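Local structure of alpha-11 giardin (Giardia intestinalis, 2II2) at residues M251-A256 / L285-S290; R258-F263 / M304-A309. The protein is an annexin that binds calcium and probably phosphatidylserine-containing membranes, and may take part in parasite attachment and in the cytoskeleton of the ventral disk. One frame throughout, in Å; residues are numbered along the deposited sequence.

Contact 1. Residues M251-A256 / L285-S290; sequences MAYEQA and LSRFQS
Y253, within a helical turn, and F288, the first residue to leave the helical conformation after helix 280-287, have the closest CA atoms of 251-256 and 285-290, 7.6 Å apart. Their side chains slide past each other in opposite directions, and the rings form an edge-to-face pair with planes at 87°. F288 is the edge partner: its CD2 stands over the centre of the Y253 ring, nearest to CZ at 3.6 Å. The far end of the same phenyl ring reaches the helix itself, where F288 CZ lies 3.6 Å from A256 CB. CG of R287, anti to the backbone N (chi1 171°), lies over the centre of one face of the F288 ring. The R287 chain bends at chi2, and its NH2 comes 3.4 Å from A252 CB. The guanidinium has its firmer partners elsewhere, in a salt bridge to D249 and hydrogen bonds to the carbonyls of V244 and T246. Beyond the ring pair, Y253 OH accepts a hydrogen bond from S290 N (2.9 Å, N-H...O angle 146°), while S290 CB packs against the same oxygen. A water 2.7 Å from Y253 OH, in the plane of the phenol ring, also takes a weak bond from R287 NH1. The phenol thus serves both ways: its face takes an apolar edge, while its hydroxyl is held by a backbone N-H and a water where the chain leaves helix 280-287.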
ATOM      1  N   MET A 251      12.289   6.128   5.897  1.00  9.00           N
ATOM      2  CA  MET A 251      11.597   5.073   5.135  1.00  8.67           C
ATOM      3  C   MET A 251      10.361   4.520   5.862  1.00  7.69           C
ATOM      4  O   MET A 251       9.309   4.315   5.248  1.00  8.00           O
ATOM      5  CB  MET A 251      12.553   3.933   4.795  1.00  8.66           C
ATOM      6  CG  MET A 251      13.698   4.385   3.903  1.00 10.23           C
ATOM      7  SD  MET A 251      14.872   3.058   3.536  1.00 13.04           S
ATOM      8  CE  MET A 251      13.814   1.935   2.582  1.00 14.44           C
ATOM      9  N   ALA A 252      10.499   4.266   7.163  1.00  7.36           N
ATOM     10  CA  ALA A 252       9.378   3.689   7.907  1.00  7.22           C
ATOM     11  C   ALA A 252       8.166   4.634   7.848  1.00  6.58           C
ATOM     12  O   ALA A 252       7.031   4.191   7.636  1.00  6.30           O
ATOM     13  CB  ALA A 252       9.778   3.490   9.336  1.00  7.49           C
ATOM     14  N   TYR A 253       8.395   5.930   8.034  1.00  6.97           N
ATOM     15  CA  TYR A 253       7.298   6.872   8.054  1.00  6.80           C
ATOM     16  C   TYR A 253       6.728   7.088   6.656  1.00  7.29           C
ATOM     17  O   TYR A 253       5.500   7.198   6.493  1.00  7.58           O
ATOM     18  CB  TYR A 253       7.736   8.224   8.630  1.00  8.04           C
ATOM     19  CG  TYR A 253       7.855   8.282  10.133  1.00  8.61           C
ATOM     20  CD1 TYR A 253       8.890   7.595  10.794  1.00  9.44           C
ATOM     21  CD2 TYR A 253       6.981   9.077  10.894  1.00  9.79           C
ATOM     22  CE1 TYR A 253       9.028   7.663  12.177  1.00 10.81           C
ATOM     23  CE2 TYR A 253       7.130   9.154  12.308  1.00 10.64           C
ATOM     24  CZ  TYR A 253       8.167   8.457  12.912  1.00 10.93           C
ATOM     25  OH  TYR A 253       8.305   8.516  14.275  1.00 13.11           O
ATOM     26  N   GLU A 254       7.611   7.115   5.656  1.00  7.11           N
ATOM     27  CA  GLU A 254       7.161   7.208   4.271  1.00  8.80           C
ATOM     28  C   GLU A 254       6.219   6.067   3.906  1.00  7.35           C
ATOM     29  O   GLU A 254       5.144   6.277   3.324  1.00  8.17           O
ATOM     30  CB  GLU A 254       8.387   7.185   3.369  1.00  9.91           C
ATOM     31  CG  GLU A 254       8.165   7.140   1.918  1.00 12.49           C
ATOM     32  CD  GLU A 254       9.453   6.879   1.151  1.00 14.51           C
ATOM     33  OE1 GLU A 254      10.409   6.263   1.701  1.00 13.98           O
ATOM     34  OE2 GLU A 254       9.493   7.276  -0.031  1.00 17.74           O
ATOM     35  N   GLN A 255       6.639   4.851   4.210  1.00  7.38           N
ATOM     36  CA  GLN A 255       5.834   3.660   3.909  1.00  7.07           C
ATOM     37  C   GLN A 255       4.530   3.669   4.701  1.00  6.50           C
ATOM     38  O   GLN A 255       3.427   3.436   4.141  1.00  7.25           O
ATOM     39  CB  GLN A 255       6.631   2.400   4.224  1.00  7.98           C
ATOM     40  CG  GLN A 255       7.825   2.211   3.327  1.00  7.35           C
ATOM     41  CD  GLN A 255       8.756   1.155   3.856  1.00  7.72           C
ATOM     42  OE1 GLN A 255       8.319   0.192   4.503  1.00  7.57           O
ATOM     43  NE2 GLN A 255      10.021   1.262   3.494  1.00  7.67           N
ATOM     44  N   ALA A 256       4.604   3.973   5.997  1.00  6.62           N
ATOM     45  CA  ALA A 256       3.406   3.970   6.812  1.00  6.57           C
ATOM     46  C   ALA A 256       2.403   5.026   6.324  1.00  6.78           C
ATOM     47  O   ALA A 256       1.198   4.803   6.352  1.00  6.85           O
ATOM     48  CB  ALA A 256       3.759   4.170   8.260  1.00  7.79           C
ATOM     49  N   LEU A 285       1.516   3.881  18.317  1.00 10.52           N
ATOM     50  CA  LEU A 285       1.887   4.751  19.431  1.00 11.87           C
ATOM     51  C   LEU A 285       3.354   4.602  19.794  1.00 11.36           C
ATOM     52  O   LEU A 285       4.066   5.599  20.009  1.00 12.47           O
ATOM     53  CB  LEU A 285       1.014   4.441  20.663  1.00 12.24           C
ATOM     54  CG  LEU A 285      -0.445   4.937  20.648  1.00 16.97           C
ATOM     55  CD1 LEU A 285      -1.274   4.297  21.761  1.00 19.01           C
ATOM     56  CD2 LEU A 285      -0.504   6.450  20.753  1.00 20.48           C
ATOM     57  N   SER A 286       3.826   3.358  19.875  0.50 11.00           N
ATOM     58  CA  SER A 286       5.204   3.092  20.287  0.50 11.03           C
ATOM     59  C   SER A 286       6.212   3.472  19.226  0.50  9.92           C
ATOM     60  O   SER A 286       7.255   4.055  19.535  0.50 10.24           O
ATOM     61  CB  SER A 286       5.393   1.612  20.618  0.50 11.88           C
ATOM     62  OG  SER A 286       4.633   1.242  21.742  0.50 14.53           O
ATOM     63  N   ARG A 287       5.911   3.093  17.979  1.00  9.12           N
ATOM     64  CA  ARG A 287       6.886   3.198  16.899  1.00  9.21           C
ATOM     65  C   ARG A 287       7.117   4.611  16.434  1.00  8.49           C
ATOM     66  O   ARG A 287       8.263   5.002  16.155  1.00  9.16           O
ATOM     67  CB  ARG A 287       6.462   2.322  15.693  1.00  9.54           C
ATOM     68  CG  ARG A 287       7.298   2.530  14.407  1.00 10.12           C
ATOM     69  CD  ARG A 287       8.714   2.110  14.661  1.00  9.65           C
ATOM     70  NE  ARG A 287       9.677   2.285  13.548  1.00 10.39           N
ATOM     71  CZ  ARG A 287      10.426   3.376  13.353  1.00 10.10           C
ATOM     72  NH1 ARG A 287      10.289   4.442  14.141  1.00  8.87           N
ATOM     73  NH2 ARG A 287      11.329   3.420  12.373  1.00 11.65           N
ATOM     74  N   PHE A 288       6.037   5.368  16.282  1.00  8.89           N
ATOM     75  CA  PHE A 288       6.105   6.663  15.571  1.00  9.57           C
ATOM     76  C   PHE A 288       6.220   7.803  16.582  1.00 10.00           C
ATOM     77  O   PHE A 288       5.248   8.543  16.857  1.00 12.26           O
ATOM     78  CB  PHE A 288       4.931   6.805  14.598  1.00  9.46           C
ATOM     79  CG  PHE A 288       4.900   5.731  13.548  1.00  9.57           C
ATOM     80  CD1 PHE A 288       4.020   4.666  13.665  1.00 10.96           C
ATOM     81  CD2 PHE A 288       5.798   5.741  12.481  1.00 10.66           C
ATOM     82  CE1 PHE A 288       4.002   3.646  12.715  1.00 11.33           C
ATOM     83  CE2 PHE A 288       5.780   4.720  11.533  1.00  9.79           C
ATOM     84  CZ  PHE A 288       4.872   3.676  11.662  1.00 10.11           C
ATOM     85  N   GLN A 289       7.407   7.917  17.164  0.50 10.51           N
ATOM     86  CA  GLN A 289       7.677   8.892  18.225  0.50 12.22           C
ATOM     87  C   GLN A 289       8.738   9.937  17.867  0.50 12.94           C
ATOM     88  O   GLN A 289       9.397  10.509  18.749  0.50 12.96           O
ATOM     89  CB  GLN A 289       8.138   8.167  19.488  0.50 12.55           C
ATOM     90  CG  GLN A 289       7.072   7.351  20.159  0.50 14.64           C
ATOM     91  CD  GLN A 289       6.414   8.087  21.279  0.50 17.05           C
ATOM     92  OE1 GLN A 289       7.048   8.406  22.286  0.50 19.37           O
ATOM     93  NE2 GLN A 289       5.131   8.365  21.123  0.50 17.25           N
ATOM     94  N   SER A 290       8.911  10.215  16.590  1.00 13.63           N
ATOM     95  CA  SER A 290       9.934  11.185  16.177  1.00 13.83           C
ATOM     96  C   SER A 290       9.649  12.620  16.587  1.00 15.15           C
ATOM     97  O   SER A 290       8.484  13.043  16.575  1.00 16.79           O
ATOM     98  CB  SER A 290      10.110  11.125  14.665  1.00 13.83           C
ATOM     99  OG  SER A 290      11.032  12.115  14.242  1.00 13.64           O
TER
HETATM  100  O   HOH W   1      10.565   7.372  15.172  1.00 13.72           O

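Contact 2. Residues R258-F263 / M304-A309; sequences RITGLF and MFWKLA
W306, T260 and F305 bury the most surface where 258-263 meets 304-309, and T260 is the residue that touches both aromatic side chains. The indole of W306 reaches across with CG anti to its own carbonyl carbon (chi1 -76°), and its NE1 donates a hydrogen bond to T260 OG1 (2.9 Å, N-H...O angle 145°). The hydroxyl oxygen sits at the edge of the indole, tilted 20° out of its plane. T260 OG1 is also hydrogen-bonded to the carbonyl of A256, one turn back in the same helix, so this buried oxygen has both a side-chain and a main-chain partner. The other branch of the threonine, CG2, lies anti to the backbone N and packs 3.5 Å from F305 CB, the two side chains crossing at about a right angle. CG2 is equally close to W306 NE1, so the one methyl touches both aromatic side chains. At its six-membered end the indole extends toward the last turn of helix 249-263, with W306 CH2 3.8 Å from F263 O. Outside the two segments, F240 meets W306 edge-to-face, and V68 of helix 64-73 touches both T260 and F305. Just beyond W306, K307 has a positive phi, and two bonds back into the last turn make a Schellman motif at the C-terminal end of helix 298-306. Helices 249-263 and 298-306, with F240 of helix 232-244 against W306, pack together as in the helical bundle of an annexin domain.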
ATOM      1  N   ARG A 258       2.044   6.141   3.223  1.00  7.19           N
ATOM      2  CA  ARG A 258       1.417   5.679   1.990  1.00  7.26           C
ATOM      3  C   ARG A 258       0.373   4.592   2.218  1.00  7.34           C
ATOM      4  O   ARG A 258      -0.732   4.658   1.676  1.00  7.32           O
ATOM      5  CB  ARG A 258       2.493   5.197   1.037  1.00  7.46           C
ATOM      6  CG  ARG A 258       1.952   4.610  -0.237  1.00  8.60           C
ATOM      7  CD  ARG A 258       3.038   4.107  -1.181  1.00 10.34           C
ATOM      8  NE  ARG A 258       3.833   3.018  -0.625  1.00  9.37           N
ATOM      9  CZ  ARG A 258       5.116   3.097  -0.300  1.00  8.50           C
ATOM     10  NH1 ARG A 258       5.802   4.244  -0.374  1.00  9.68           N
ATOM     11  NH2 ARG A 258       5.715   2.007   0.126  1.00  9.01           N
ATOM     12  N   ILE A 259       0.755   3.579   2.998  1.00  6.91           N
ATOM     13  CA  ILE A 259      -0.139   2.471   3.302  1.00  6.85           C
ATOM     14  C   ILE A 259      -1.406   2.994   3.980  1.00  6.30           C
ATOM     15  O   ILE A 259      -2.529   2.587   3.633  1.00  7.03           O
ATOM     16  CB  ILE A 259       0.594   1.437   4.159  1.00  7.13           C
ATOM     17  CG1 ILE A 259       1.740   0.815   3.371  1.00  7.98           C
ATOM     18  CG2 ILE A 259      -0.381   0.381   4.665  1.00  7.74           C
ATOM     19  CD1 ILE A 259       2.824   0.190   4.239  1.00  7.67           C
ATOM     20  N   THR A 260      -1.239   3.883   4.957  1.00  6.26           N
ATOM     21  CA  THR A 260      -2.392   4.469   5.625  1.00  7.25           C
ATOM     22  C   THR A 260      -3.256   5.276   4.661  1.00  6.64           C
ATOM     23  O   THR A 260      -4.465   5.122   4.619  1.00  7.36           O
ATOM     24  CB  THR A 260      -1.896   5.390   6.769  1.00  7.39           C
ATOM     25  OG1 THR A 260      -1.161   4.613   7.722  1.00  6.73           O
ATOM     26  CG2 THR A 260      -3.026   6.066   7.466  1.00  6.62           C
ATOM     27  N   GLY A 261      -2.627   6.169   3.896  1.00  7.29           N
ATOM     28  CA  GLY A 261      -3.378   7.015   2.989  1.00  8.02           C
ATOM     29  C   GLY A 261      -4.180   6.227   1.969  1.00  6.89           C
ATOM     30  O   GLY A 261      -5.334   6.564   1.669  1.00  8.69           O
ATOM     31  N   LEU A 262      -3.552   5.200   1.407  1.00  6.99           N
ATOM     32  CA  LEU A 262      -4.226   4.392   0.395  1.00  7.26           C
ATOM     33  C   LEU A 262      -5.321   3.436   0.920  1.00  7.01           C
ATOM     34  O   LEU A 262      -6.344   3.219   0.258  1.00  8.00           O
ATOM     35  CB  LEU A 262      -3.230   3.564  -0.415  1.00  6.99           C
ATOM     36  CG  LEU A 262      -2.217   4.325  -1.275  1.00  8.24           C
ATOM     37  CD1 LEU A 262      -1.239   3.350  -1.938  1.00  8.90           C
ATOM     38  CD2 LEU A 262      -2.988   5.087  -2.354  1.00 11.28           C
ATOM     39  N   PHE A 263      -5.069   2.840   2.099  1.00  7.25           N
ATOM     40  CA  PHE A 263      -5.845   1.663   2.469  1.00  7.10           C
ATOM     41  C   PHE A 263      -6.651   1.779   3.751  1.00  6.96           C
ATOM     42  O   PHE A 263      -7.361   0.818   4.085  1.00  7.30           O
ATOM     43  CB  PHE A 263      -4.927   0.455   2.547  1.00  6.91           C
ATOM     44  CG  PHE A 263      -4.158   0.190   1.285  1.00  7.35           C
ATOM     45  CD1 PHE A 263      -4.813   0.031   0.067  1.00  8.80           C
ATOM     46  CD2 PHE A 263      -2.759   0.104   1.312  1.00  8.01           C
ATOM     47  CE1 PHE A 263      -4.091  -0.203  -1.096  1.00 10.94           C
ATOM     48  CE2 PHE A 263      -2.042  -0.150   0.145  1.00  9.58           C
ATOM     49  CZ  PHE A 263      -2.702  -0.302  -1.052  1.00 10.43           C
ATOM     50  N   MET A 304      -5.826   8.409  13.620  1.00  7.97           N
ATOM     51  CA  MET A 304      -7.092   8.936  13.134  1.00  8.12           C
ATOM     52  C   MET A 304      -7.532   8.224  11.868  1.00  7.29           C
ATOM     53  O   MET A 304      -8.704   7.819  11.779  1.00  8.23           O
ATOM     54  CB  MET A 304      -7.006  10.462  12.961  1.00  7.73           C
ATOM     55  CG  MET A 304      -8.259  11.134  12.426  1.00  8.81           C
ATOM     56  SD  MET A 304      -8.479  11.029  10.627  1.00  9.63           S
ATOM     57  CE  MET A 304      -7.020  11.925  10.054  1.00  9.87           C
ATOM     58  N   PHE A 305      -6.650   8.094  10.884  1.00  6.93           N
ATOM     59  CA  PHE A 305      -7.080   7.490   9.638  1.00  7.62           C
ATOM     60  C   PHE A 305      -7.482   6.018   9.804  1.00  8.27           C
ATOM     61  O   PHE A 305      -8.366   5.534   9.083  1.00  9.51           O
ATOM     62  CB  PHE A 305      -6.018   7.636   8.550  1.00  7.39           C
ATOM     63  CG  PHE A 305      -6.035   8.951   7.822  1.00  7.75           C
ATOM     64  CD1 PHE A 305      -4.897   9.767   7.789  1.00  8.36           C
ATOM     65  CD2 PHE A 305      -7.155   9.347   7.098  1.00  8.56           C
ATOM     66  CE1 PHE A 305      -4.912  10.978   7.100  1.00  9.52           C
ATOM     67  CE2 PHE A 305      -7.197  10.561   6.410  1.00  8.86           C
ATOM     68  CZ  PHE A 305      -6.048  11.382   6.400  1.00  9.05           C
ATOM     69  N   TRP A 306      -6.870   5.320  10.747  1.00  7.84           N
ATOM     70  CA  TRP A 306      -7.187   3.920  10.973  1.00  8.57           C
ATOM     71  C   TRP A 306      -8.290   3.723  11.990  1.00  8.91           C
ATOM     72  O   TRP A 306      -8.656   2.587  12.278  1.00  9.94           O
ATOM     73  CB  TRP A 306      -5.935   3.161  11.434  1.00  8.75           C
ATOM     74  CG  TRP A 306      -4.994   2.873  10.337  1.00  6.51           C
ATOM     75  CD1 TRP A 306      -3.763   3.437  10.119  1.00  7.46           C
ATOM     76  CD2 TRP A 306      -5.196   1.926   9.283  1.00  6.93           C
ATOM     77  NE1 TRP A 306      -3.198   2.908   8.984  1.00  7.67           N
ATOM     78  CE2 TRP A 306      -4.077   1.997   8.438  1.00  7.45           C
ATOM     79  CE3 TRP A 306      -6.230   1.038   8.964  1.00  7.53           C
ATOM     80  CZ2 TRP A 306      -3.948   1.190   7.301  1.00  9.33           C
ATOM     81  CZ3 TRP A 306      -6.109   0.245   7.833  1.00  8.89           C
ATOM     82  CH2 TRP A 306      -4.987   0.341   7.018  1.00  9.12           C
ATOM     83  N   LYS A 307      -8.840   4.819  12.530  1.00  9.58           N
ATOM     84  CA  LYS A 307      -9.932   4.706  13.538  1.00 10.72           C
ATOM     85  C   LYS A 307      -9.459   3.945  14.770  1.00 11.60           C
ATOM     86  O   LYS A 307     -10.204   3.148  15.357  1.00 12.71           O
ATOM     87  CB  LYS A 307     -11.235   4.139  12.950  1.00 11.37           C
ATOM     88  CG  LYS A 307     -11.812   5.044  11.895  1.00 13.23           C
ATOM     89  CD  LYS A 307     -13.206   4.605  11.492  1.00 16.34           C
ATOM     90  CE  LYS A 307     -13.804   5.605  10.522  1.00 17.35           C
ATOM     91  NZ  LYS A 307     -15.128   5.119  10.033  1.00 21.12           N
ATOM     92  N   LEU A 308      -8.229   4.238  15.170  1.00 12.23           N
ATOM     93  CA  LEU A 308      -7.616   3.624  16.342  1.00 13.68           C
ATOM     94  C   LEU A 308      -7.263   4.661  17.407  1.00 15.85           C
ATOM     95  O   LEU A 308      -6.481   4.354  18.324  1.00 17.98           O
ATOM     96  CB  LEU A 308      -6.360   2.869  15.920  1.00 13.22           C
ATOM     97  CG  LEU A 308      -6.520   1.690  14.955  1.00 13.61           C
ATOM     98  CD1 LEU A 308      -5.137   1.173  14.540  1.00 14.86           C
ATOM     99  CD2 LEU A 308      -7.371   0.580  15.585  1.00 12.82           C
ATOM    100  N   ALA A 309      -7.775   5.886  17.250  1.00 18.03           N
ATOM    101  CA  ALA A 309      -7.471   6.997  18.159  1.00 19.64           C
ATOM    102  C   ALA A 309      -8.224   6.821  19.459  1.00 21.09           C
ATOM    103  O   ALA A 309      -7.688   7.117  20.518  1.00 22.39           O
ATOM    104  CB  ALA A 309      -7.805   8.346  17.513  1.00 20.26           C
TER

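Overall arrangement
Helix 249-263 supplies the first partner of both contacts: 251-256 to contact 1, then 258-263 to contact 2. From there the chain passes through helix 270-274 to helix 280-287, and at 285-290 contact 1 closes a loop with 28 residues between its segments. It continues into helix 298-306, whose end at 304-309 closes contact 2 across 40 intervening residues. The segments alternate, so the two closures cross instead of nesting. Their centres are 13 Å apart, contact 1 only partly buried and contact 2 fully so. Together they tie the end of helix 280-287 with the turn after it, and the end of helix 298-306, to adjoining parts of helix 249-263, all within the C-terminal annexin domain.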